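Local coordinates for protein citrinin polyketide synthase (Monascus purpureus, PDB 5MPT) that builds the polyketide precursor of the mycotoxin citrinin and, through the C-methyltransferase domain described here, adds methyl groups to the growing chain, at residues K84-R87 against F88-I92; T118-V121 against E122-L125; F193-Q196 against L197-L201; D338-R341 against H342-Q345; H349-K352 against I353-V357. All blocks are in the same frame, centred on the assembly; numbering follows the deposited sequence.

All five contacts are local and follow one another along the chain. Each joins adjacent segments with no chain between them to close as a loop, and none nests in or crosses another. Interaction 1 is the first turns of helix 86-98, in the helix-turn-helix part. Interaction 2 caps the start of helix 121-131, which leans on helix 40-62. Interaction 3 ends helix 181-198 and packs it against helices 14-26 and 221-231 beside the seven-stranded sheet. Interaction 4 folds the loop before helix 347-356, and interaction 5 lies on that helix. Interactions 4 and 5 touch. L91 of interaction 1 packs on H342 of interaction 4, joining the helical part to the methyltransferase core.

Interaction 1: K84-R87 against F88-I92; sequences KHER and FMNLI
H85 and M89 meet at the first turn of helix 86-98. H85 is the N-cap residue, and its carbonyl O accepts from M89 N at 2.7 Å, with the donor nearly along the C=O axis. The M89 side chain folds back over the same carbonyl. Its CG sits beside the backbone N, anti to the carbonyl carbon (chi1 -70°), which puts CG 3.4 Å from H85 O and in looser touch with H85 CB. Further bends turn the sulfur end away from H85, toward I153 and F60. The F88 side chain is turned differently. Its CG is anti to the backbone N (chi1 -179°), and the ring leads off toward L329 and W334. F88 CD2 comes within 4.3 Å of H85 ND1, a loose and oblique approach. One face of the H85 ring is covered by K84 CG, and one face of the F88 ring by I92 CG1.

On the exposed side E86 and N90 are one turn apart. N90 N donates to E86 O at 3.0 Å. The carboxylate and amide planes are 82° apart, and E86 OE2 approaches N90 ND2 loosely, at 3.6 Å. E86 OE1 is hydrogen-bonded to Y81 OH. A water accepts from F88 N at 3.1 Å and donates to K84 O, bridging the opening turn. Between the two segments, backbone bonds and this water carry the polar grip, while the side chains of F88 and M89 are turned to the buried side.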
# COMPACT_ATOMS: atom_id res chain seq x y z
N LYS A 84 7.10 8.51 -20.34
CA LYS A 84 7.27 8.04 -18.96
C LYS A 84 6.22 7.02 -18.57
O LYS A 84 6.35 6.39 -17.51
CB LYS A 84 7.22 9.21 -17.98
CG LYS A 84 5.87 9.91 -17.85
CD LYS A 84 5.85 10.83 -16.63
CE LYS A 84 4.75 11.88 -16.72
NZ LYS A 84 4.57 12.59 -15.42
N HIS A 85 5.18 6.86 -19.39
CA HIS A 85 4.11 5.93 -19.08
C HIS A 85 4.25 4.59 -19.81
O HIS A 85 3.36 3.75 -19.69
CB HIS A 85 2.75 6.55 -19.40
CG HIS A 85 2.38 7.70 -18.51
ND1 HIS A 85 2.53 7.66 -17.14
CD2 HIS A 85 1.84 8.91 -18.80
CE1 HIS A 85 2.12 8.81 -16.63
NE2 HIS A 85 1.71 9.59 -17.61
N GLU A 86 5.38 4.33 -20.47
CA GLU A 86 5.54 3.09 -21.22
C GLU A 86 5.27 1.85 -20.37
O GLU A 86 4.51 0.98 -20.78
CB GLU A 86 6.95 3.01 -21.83
CG GLU A 86 7.19 1.76 -22.68
CD GLU A 86 6.34 1.72 -23.92
OE1 GLU A 86 5.77 2.78 -24.28
OE2 GLU A 86 6.23 0.64 -24.54
N ARG A 87 5.92 1.72 -19.21
CA ARG A 87 5.74 0.52 -18.40
C ARG A 87 4.29 0.40 -17.93
O ARG A 87 3.70 -0.69 -17.97
CB ARG A 87 6.71 0.55 -17.21
CG ARG A 87 8.18 0.39 -17.66
CD ARG A 87 9.16 0.65 -16.52
NE ARG A 87 9.16 2.07 -16.18
CZ ARG A 87 9.87 2.61 -15.21
NH1 ARG A 87 10.66 1.85 -14.45
NH2 ARG A 87 9.80 3.91 -14.99
N PHE A 88 3.72 1.51 -17.45
CA PHE A 88 2.30 1.55 -17.09
C PHE A 88 1.41 1.13 -18.24
O PHE A 88 0.50 0.30 -18.07
CB PHE A 88 1.98 2.97 -16.63
CG PHE A 88 0.56 3.19 -16.19
CD1 PHE A 88 -0.07 2.32 -15.34
CD2 PHE A 88 -0.12 4.31 -16.63
CE1 PHE A 88 -1.36 2.56 -14.93
CE2 PHE A 88 -1.39 4.55 -16.23
CZ PHE A 88 -2.02 3.68 -15.35
N MET A 89 1.63 1.68 -19.44
CA MET A 89 0.70 1.37 -20.50
C MET A 89 0.82 -0.07 -20.95
O MET A 89 -0.16 -0.65 -21.41
CB MET A 89 0.88 2.33 -21.68
CG MET A 89 0.41 3.74 -21.31
SD MET A 89 -1.33 3.83 -20.88
CE MET A 89 -2.09 3.26 -22.41
N ASN A 90 1.99 -0.68 -20.80
CA ASN A 90 2.08 -2.12 -21.04
C ASN A 90 1.23 -2.90 -20.02
O ASN A 90 0.62 -3.92 -20.36
CB ASN A 90 3.53 -2.57 -21.00
CG ASN A 90 4.35 -2.00 -22.14
OD1 ASN A 90 3.84 -1.77 -23.25
ND2 ASN A 90 5.63 -1.75 -21.88
N LEU A 91 1.17 -2.42 -18.78
CA LEU A 91 0.29 -3.02 -17.78
C LEU A 91 -1.18 -2.78 -18.14
O LEU A 91 -2.02 -3.68 -18.02
CB LEU A 91 0.60 -2.46 -16.40
CG LEU A 91 -0.00 -3.03 -15.12
CD1 LEU A 91 0.97 -2.72 -13.98
CD2 LEU A 91 -1.36 -2.42 -14.84
N ILE A 92 -1.49 -1.58 -18.63
CA ILE A 92 -2.86 -1.24 -19.06
C ILE A 92 -3.31 -2.15 -20.20
O ILE A 92 -4.46 -2.64 -20.21
CB ILE A 92 -2.92 0.25 -19.46
CG1 ILE A 92 -2.79 1.14 -18.22
CG2 ILE A 92 -4.23 0.55 -20.22
CD1 ILE A 92 -3.95 0.95 -17.19
O HOH W 1 5.18 3.98 -16.26

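Interaction 2: T118-V121 against E122-L125; sequences TKSV and ETML
S120 is the N-cap of helix 121-131, and T123 N donates to its hydroxyl. The helix then climbs through E122, T123, M124 and L125. E122 comes first and bends back over the cap. Its OE1 lies 3.4 Å from S120 CB and also touches V121 CG2.

T123 follows and makes the capping bond. Its N donates to S120 OG at 2.9 Å, with an N-H...O angle of 159°. S120 OG stands between its own backbone N and carbonyl carbon (chi1 64°), and this turns the hydroxyl toward T123 N. T123 OG1 also lies 2.9 Å from S120 OG. T123 CB and CG2 also meet K119. CB is 3.6 Å from K119 CG and CG2 lies against the same chain, the two side chains crossing at about a right angle.

M124 N donates to S120 O at 2.9 Å, almost straight. The M124 chain runs out extended, and its CE reaches K119 O at 3.5 Å while CG lies near K119 CD. K119 spreads its methylenes over T123 and M124, and its NZ goes on to a salt bridge with E127. L125 N closes the next turn on V121 O at 3.0 Å. V121 itself packs on A54, H55 and N58 of helix 40-62.

The serine hydroxyl supplies an acceptor for T123 N at the helix start, where no preceding turn offers a carbonyl in the regular i-4 pattern. The lysine methylenes add an apolar cover beside it.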
# COMPACT_ATOMS: atom_id res chain seq x y z
N THR A 118 -21.85 -2.58 -21.99
CA THR A 118 -22.71 -1.47 -22.37
C THR A 118 -23.09 -0.59 -21.18
O THR A 118 -23.62 0.51 -21.38
CB THR A 118 -23.97 -2.00 -23.05
OG1 THR A 118 -24.69 -2.83 -22.14
CG2 THR A 118 -23.60 -2.83 -24.28
N LYS A 119 -22.78 -1.00 -19.97
CA LYS A 119 -23.05 -0.18 -18.81
C LYS A 119 -22.03 0.95 -18.76
O LYS A 119 -20.83 0.72 -18.94
CB LYS A 119 -23.00 -1.03 -17.54
CG LYS A 119 -23.60 -0.41 -16.29
CD LYS A 119 -23.57 -1.38 -15.11
CE LYS A 119 -24.08 -2.78 -15.48
NZ LYS A 119 -24.15 -3.69 -14.31
N SER A 120 -22.51 2.17 -18.52
CA SER A 120 -21.60 3.29 -18.37
C SER A 120 -20.77 3.16 -17.10
O SER A 120 -21.15 2.47 -16.15
CB SER A 120 -22.35 4.62 -18.31
OG SER A 120 -23.17 4.67 -17.17
N VAL A 121 -19.64 3.88 -17.09
CA VAL A 121 -18.84 3.97 -15.87
C VAL A 121 -19.60 4.68 -14.78
O VAL A 121 -19.38 4.42 -13.59
CB VAL A 121 -17.49 4.66 -16.15
CG1 VAL A 121 -16.66 3.81 -17.10
CG2 VAL A 121 -17.68 6.08 -16.71
N GLU A 122 -20.52 5.58 -15.14
CA GLU A 122 -21.35 6.23 -14.13
C GLU A 122 -22.30 5.24 -13.47
O GLU A 122 -22.47 5.25 -12.25
CB GLU A 122 -22.13 7.39 -14.75
CG GLU A 122 -21.28 8.58 -15.10
CD GLU A 122 -20.72 8.54 -16.52
OE1 GLU A 122 -20.94 7.56 -17.26
OE2 GLU A 122 -20.02 9.51 -16.87
N THR A 123 -22.91 4.37 -14.27
CA THR A 123 -23.80 3.38 -13.68
C THR A 123 -23.01 2.33 -12.89
O THR A 123 -23.44 1.91 -11.81
CB THR A 123 -24.64 2.72 -14.77
OG1 THR A 123 -25.31 3.75 -15.52
CG2 THR A 123 -25.63 1.78 -14.15
N MET A 124 -21.86 1.89 -13.42
CA MET A 124 -20.98 0.98 -12.69
C MET A 124 -20.64 1.54 -11.31
O MET A 124 -20.73 0.83 -10.31
CB MET A 124 -19.67 0.75 -13.46
CG MET A 124 -19.80 -0.17 -14.69
SD MET A 124 -18.24 -0.50 -15.55
CE MET A 124 -18.80 -1.40 -16.99
N LEU A 125 -20.18 2.79 -11.25
CA LEU A 125 -19.80 3.35 -9.96
C LEU A 125 -21.00 3.45 -9.03
O LEU A 125 -20.93 3.10 -7.86
CB LEU A 125 -19.16 4.73 -10.14
CG LEU A 125 -18.66 5.29 -8.80
CD1 LEU A 125 -17.54 4.44 -8.25
CD2 LEU A 125 -18.22 6.72 -8.98

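Interaction 3: F193-Q196 against L197-L201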
# COMPACT_ATOMS: atom_id res chain seq x y z
N PHE A 193 -1.34 -7.36 17.40
CA PHE A 193 0.01 -7.82 17.61
C PHE A 193 0.70 -6.95 18.65
O PHE A 193 1.29 -7.46 19.63
CB PHE A 193 0.78 -7.79 16.28
CG PHE A 193 2.26 -7.79 16.46
CD1 PHE A 193 2.91 -8.88 17.03
CD2 PHE A 193 3.02 -6.70 16.05
CE1 PHE A 193 4.27 -8.91 17.22
CE2 PHE A 193 4.39 -6.71 16.22
CZ PHE A 193 5.03 -7.81 16.83
N LEU A 194 0.65 -5.62 18.47
CA LEU A 194 1.35 -4.73 19.39
C LEU A 194 0.78 -4.81 20.81
O LEU A 194 1.54 -4.76 21.78
CB LEU A 194 1.30 -3.30 18.87
CG LEU A 194 2.15 -3.02 17.62
CD1 LEU A 194 1.83 -1.64 17.05
CD2 LEU A 194 3.65 -3.15 17.96
N GLU A 195 -0.55 -4.92 20.95
CA GLU A 195 -1.14 -5.03 22.27
C GLU A 195 -0.65 -6.30 22.96
O GLU A 195 -0.25 -6.27 24.13
CB GLU A 195 -2.67 -5.02 22.17
CG GLU A 195 -3.30 -5.10 23.53
CD GLU A 195 -4.76 -4.74 23.53
OE1 GLU A 195 -5.39 -4.83 22.47
OE2 GLU A 195 -5.29 -4.34 24.59
N GLN A 196 -0.64 -7.42 22.23
CA GLN A 196 -0.18 -8.67 22.84
C GLN A 196 1.31 -8.61 23.13
O GLN A 196 1.80 -9.22 24.10
CB GLN A 196 -0.51 -9.83 21.89
CG GLN A 196 -2.00 -10.12 21.78
CD GLN A 196 -2.57 -10.54 23.12
OE1 GLN A 196 -1.99 -11.35 23.83
NE2 GLN A 196 -3.66 -9.91 23.51
N LEU A 197 2.04 -7.87 22.30
CA LEU A 197 3.47 -7.65 22.53
C LEU A 197 3.71 -6.91 23.83
O LEU A 197 4.50 -7.34 24.67
CB LEU A 197 4.07 -6.87 21.36
CG LEU A 197 5.53 -6.47 21.51
CD1 LEU A 197 6.40 -7.71 21.52
CD2 LEU A 197 5.99 -5.52 20.41
N VAL A 198 3.02 -5.79 24.01
CA VAL A 198 3.26 -4.94 25.17
C VAL A 198 2.92 -5.65 26.50
O VAL A 198 3.62 -5.44 27.51
CB VAL A 198 2.49 -3.62 24.94
CG1 VAL A 198 2.47 -2.73 26.16
CG2 VAL A 198 3.11 -2.86 23.80
N LYS A 199 1.91 -6.54 26.50
CA LYS A 199 1.55 -7.33 27.69
C LYS A 199 2.69 -8.21 28.18
O LYS A 199 2.65 -8.66 29.33
CB LYS A 199 0.35 -8.26 27.39
CG LYS A 199 -1.02 -7.63 27.31
CD LYS A 199 -2.02 -8.65 26.74
CE LYS A 199 -3.47 -8.43 27.21
NZ LYS A 199 -3.90 -7.01 27.13
N ARG A 200 3.69 -8.48 27.34
CA ARG A 200 4.78 -9.39 27.61
C ARG A 200 6.08 -8.66 27.89
O ARG A 200 7.13 -9.31 28.00
CB ARG A 200 4.96 -10.35 26.44
CG ARG A 200 3.86 -11.40 26.34
CD ARG A 200 3.52 -11.75 24.88
NE ARG A 200 2.65 -12.92 24.78
CZ ARG A 200 1.32 -12.88 24.64
NH1 ARG A 200 0.67 -11.72 24.58
NH2 ARG A 200 0.65 -14.02 24.57
N LEU A 201 6.03 -7.32 27.98
CA LEU A 201 7.25 -6.55 28.17
C LEU A 201 7.50 -6.31 29.65
O LEU A 201 6.55 -6.10 30.42
CB LEU A 201 7.14 -5.21 27.47
CG LEU A 201 6.94 -5.36 25.96
CD1 LEU A 201 7.10 -4.02 25.24
CD2 LEU A 201 7.93 -6.39 25.38
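The C-terminal end of helix 181-198 runs into a type I beta turn from V198 to L201, and Q196 and R200 meet at this join. R200 NH1 bonds to two oxygens of Q196, the carbonyl O and the side-chain OE1, each at 2.8 Å. Both acceptors lie close to the guanidinium plane, and the amide plane is turned 68° from it. Q196 bends at chi2 (-63°), which brings OE1 to the same NH1 that the carbonyl O holds. On the other side of the amide, NE2 lies 3.8 Å from K199 CD.

E195 and K199 form a long salt bridge, OE2 to NZ at 3.9 Å. The firmer partner of E195 OE2 is R230, in helix 221-231. The buried side is apolar. In one of two conformers of L197, its CD2 touches L194 CD2 at 4.1 Å and lies loosely near F193 CZ, so these two contacts are less certain. F193 and L197 continue onto helix 14-26 and strand 309-316.

R200 NH1 thus binds the carbonyl of Q196 where the helix gives way to the turn. A positive group here probably also suits the negative end of the helix dipole.

Interaction 4: D338-R341 against H342-Q345. With EDO (1,2-ethanediol), chain D.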
# COMPACT_ATOMS: atom_id res chain seq x y z
N ASP A 338 16.29 -1.68 -8.88
CA ASP A 338 17.10 -2.72 -8.24
C ASP A 338 16.82 -4.10 -8.81
O ASP A 338 17.09 -5.10 -8.14
CB ASP A 338 16.86 -2.72 -6.74
CG ASP A 338 15.43 -3.00 -6.37
OD1 ASP A 338 14.60 -3.06 -7.30
OD2 ASP A 338 15.16 -3.13 -5.16
N GLY A 339 16.28 -4.17 -10.01
CA GLY A 339 15.97 -5.44 -10.63
C GLY A 339 14.51 -5.82 -10.59
O GLY A 339 14.10 -6.72 -11.33
N ARG A 340 13.71 -5.18 -9.74
CA ARG A 340 12.27 -5.40 -9.76
C ARG A 340 11.69 -4.96 -11.09
O ARG A 340 12.21 -4.07 -11.77
CB ARG A 340 11.58 -4.63 -8.64
CG ARG A 340 11.77 -5.22 -7.23
CD ARG A 340 11.16 -4.29 -6.20
NE ARG A 340 11.97 -3.10 -6.01
CZ ARG A 340 11.56 -2.00 -5.39
NH1 ARG A 340 10.31 -1.93 -4.92
NH2 ARG A 340 12.39 -0.98 -5.24
N ARG A 341 10.60 -5.61 -11.47
CA ARG A 341 9.79 -5.20 -12.61
C ARG A 341 8.50 -4.52 -12.19
O ARG A 341 7.75 -4.03 -13.04
CB ARG A 341 9.47 -6.41 -13.50
CG ARG A 341 10.67 -6.95 -14.28
CD ARG A 341 10.52 -8.43 -14.65
NE ARG A 341 10.78 -9.32 -13.52
CZ ARG A 341 9.98 -10.32 -13.12
NH1 ARG A 341 10.33 -11.05 -12.07
NH2 ARG A 341 8.85 -10.60 -13.76
N HIS A 342 8.23 -4.50 -10.89
CA HIS A 342 7.08 -3.86 -10.29
C HIS A 342 7.49 -3.47 -8.89
O HIS A 342 8.36 -4.11 -8.30
CB HIS A 342 5.88 -4.80 -10.27
CG HIS A 342 4.58 -4.13 -9.95
ND1 HIS A 342 4.21 -3.76 -8.68
CD2 HIS A 342 3.55 -3.77 -10.76
CE1 HIS A 342 3.01 -3.21 -8.71
NE2 HIS A 342 2.59 -3.20 -9.96
N ALA A 343 6.92 -2.38 -8.39
CA ALA A 343 7.29 -1.91 -7.05
C ALA A 343 6.95 -2.95 -5.99
O ALA A 343 7.72 -3.17 -5.05
CB ALA A 343 6.60 -0.59 -6.74
N LEU A 344 5.79 -3.56 -6.11
CA LEU A 344 5.30 -4.52 -5.12
C LEU A 344 5.98 -5.87 -5.31
O LEU A 344 6.29 -6.29 -6.43
CB LEU A 344 3.79 -4.68 -5.26
CG LEU A 344 2.94 -3.42 -5.15
CD1 LEU A 344 1.46 -3.75 -5.27
CD2 LEU A 344 3.22 -2.65 -3.87
N GLN A 345 6.19 -6.58 -4.20
CA GLN A 345 6.89 -7.86 -4.22
C GLN A 345 6.26 -8.83 -3.23
O GLN A 345 5.75 -8.42 -2.18
CB GLN A 345 8.38 -7.68 -3.90
CG GLN A 345 9.13 -6.88 -5.00
CD GLN A 345 9.14 -7.57 -6.35
OE1 GLN A 345 8.85 -6.95 -7.39
NE2 GLN A 345 9.50 -8.84 -6.36
C1 EDO D . 4.30 -7.91 -7.75
O1 EDO D . 5.58 -8.55 -7.85
C2 EDO D . 3.59 -8.52 -6.56
O2 EDO D . 3.81 -9.94 -6.58
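The backbone from D338 to Q345 has no regular helix or strand. G339 takes a positive phi of 102°, where a side chain would be jammed against the preceding carbonyl. After it the chain folds so that R340 faces A343 and Q345.

R340 carries the contact. Its NH1 donates to A343 O at 2.9 Å, on a lone pair in the carbonyl plane, and also to H289 O. Its NE makes a nearly straight hydrogen bond, part of a salt bridge, to D338 OD1 at 2.9 Å, on the syn lone pair. D338 OD1 and A343 O both lie near the guanidinium plane, and NH2 goes to T291 O, so bonds around the rim fix the orientation of the group. The bend at chi3 (-73°) turns this head away from the methylenes. The methylenes cross Q345 at a slant, with R340 CD 3.5 Å from Q345 CG.

Further on, H342 ND1 accepts from L344 N at 3.0 Å, near the ring plane. H342 NE2 bonds to D324 OD1, and the ring meets W333 with planes nearly perpendicular. H342 N is buried without a partner.

This is a loop pinned by a buried arginine beside the methyltransferase active site, where A343 lies about 4 Å from catalytic H289, side chain to side chain.

Interaction 5: H349-K352 against I353-V357; sequences HWKK and ILTSV
K351 O takes two bonds from T355. T355 N donates at 2.8 Å, and T355 OG1 donates at 2.9 Å from the opposite face of the carbonyl plane. With chi1 at -63°, OG1 swings opposite its own carbonyl carbon, which aims it back along the helix at K351 O. S356 OG, in a different first torsion, donates to I353 O at 2.6 Å, three residues back. Backbone bonds run alongside: I353 N to H349 O at 3.0 Å, L354 N to W350 O, and S356 N to K352 O.

Beyond these bonds the side chains pack. I353 CG1 stands over one face of the H349 ring, a CH-pi contact with CG1 4.1 Å from the centroid and 27° off the normal. L354 lies over the W350 carbonyl, its CG 3.1 Å from W350 O, and L354 CD1 touches W350 CB at 4.3 Å. L354 goes on to L311 and V362 of the sheet.

W350 turns away from the helix onto L313, E315 and H289. Its side chain lies about 3 Å from catalytic E315 at the nearest atoms. The segments make up most of an amphipathic helix, 347-356, packed against the sheet of the Rossmann-like methyltransferase fold, with its tryptophan at the active site.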
# COMPACT_ATOMS: atom_id res chain seq x y z
N HIS A 349 10.20 -12.61 -1.62
CA HIS A 349 11.23 -11.70 -2.07
C HIS A 349 11.66 -10.77 -0.95
O HIS A 349 12.86 -10.50 -0.77
CB HIS A 349 10.73 -10.87 -3.26
CG HIS A 349 11.71 -9.86 -3.74
ND1 HIS A 349 12.81 -10.19 -4.51
CD2 HIS A 349 11.77 -8.51 -3.57
CE1 HIS A 349 13.50 -9.10 -4.78
NE2 HIS A 349 12.88 -8.07 -4.24
N TRP A 350 10.69 -10.22 -0.23
CA TRP A 350 11.02 -9.40 0.93
C TRP A 350 11.94 -10.15 1.88
O TRP A 350 12.91 -9.58 2.38
CB TRP A 350 9.75 -8.97 1.64
CG TRP A 350 9.02 -7.88 0.96
CD1 TRP A 350 7.90 -7.98 0.20
CD2 TRP A 350 9.35 -6.49 0.99
NE1 TRP A 350 7.51 -6.74 -0.24
CE2 TRP A 350 8.40 -5.81 0.22
CE3 TRP A 350 10.39 -5.76 1.59
CZ2 TRP A 350 8.44 -4.42 0.04
CZ3 TRP A 350 10.42 -4.39 1.40
CH2 TRP A 350 9.47 -3.74 0.65
N LYS A 351 11.66 -11.43 2.15
CA LYS A 351 12.54 -12.19 3.04
C LYS A 351 13.95 -12.26 2.47
O LYS A 351 14.94 -12.12 3.22
CB LYS A 351 11.96 -13.59 3.26
CG LYS A 351 12.80 -14.50 4.13
CD LYS A 351 12.12 -15.84 4.29
CE LYS A 351 12.92 -16.84 5.14
NZ LYS A 351 12.60 -16.74 6.59
N LYS A 352 14.08 -12.48 1.17
CA LYS A 352 15.40 -12.54 0.55
C LYS A 352 16.17 -11.26 0.80
O LYS A 352 17.32 -11.29 1.26
CB LYS A 352 15.27 -12.80 -0.95
CG LYS A 352 16.59 -13.13 -1.63
CD LYS A 352 16.47 -13.20 -3.15
CE LYS A 352 16.31 -11.81 -3.77
NZ LYS A 352 16.21 -11.84 -5.26
N ILE A 353 15.56 -10.11 0.51
CA ILE A 353 16.22 -8.83 0.75
C ILE A 353 16.59 -8.70 2.22
O ILE A 353 17.73 -8.40 2.57
CB ILE A 353 15.31 -7.67 0.32
CG1 ILE A 353 14.95 -7.77 -1.17
CG2 ILE A 353 15.96 -6.33 0.66
CD1 ILE A 353 16.08 -7.57 -2.10
N LEU A 354 15.60 -8.90 3.10
CA LEU A 354 15.77 -8.66 4.52
C LEU A 354 16.89 -9.51 5.10
O LEU A 354 17.73 -9.02 5.85
CB LEU A 354 14.45 -8.93 5.24
CG LEU A 354 13.37 -7.91 4.95
CD1 LEU A 354 12.00 -8.48 5.29
CD2 LEU A 354 13.63 -6.65 5.75
N THR A 355 16.93 -10.78 4.71
CA THR A 355 17.98 -11.67 5.20
C THR A 355 19.35 -11.20 4.72
O THR A 355 20.34 -11.23 5.47
CB THR A 355 17.70 -13.09 4.73
OG1 THR A 355 16.47 -13.53 5.29
CG2 THR A 355 18.80 -14.04 5.14
N SER A 356 19.43 -10.76 3.46
CA SER A 356 20.71 -10.40 2.88
C SER A 356 21.32 -9.16 3.51
O SER A 356 22.54 -8.98 3.43
CB SER A 356 20.54 -10.19 1.37
OG SER A 356 19.78 -9.03 1.08
N VAL A 357 20.52 -8.29 4.15
CA VAL A 357 21.05 -7.07 4.76
C VAL A 357 21.21 -7.20 6.28
O VAL A 357 21.57 -6.22 6.93
CB VAL A 357 20.20 -5.85 4.40
CG1 VAL A 357 20.07 -5.75 2.87
CG2 VAL A 357 18.82 -5.87 5.06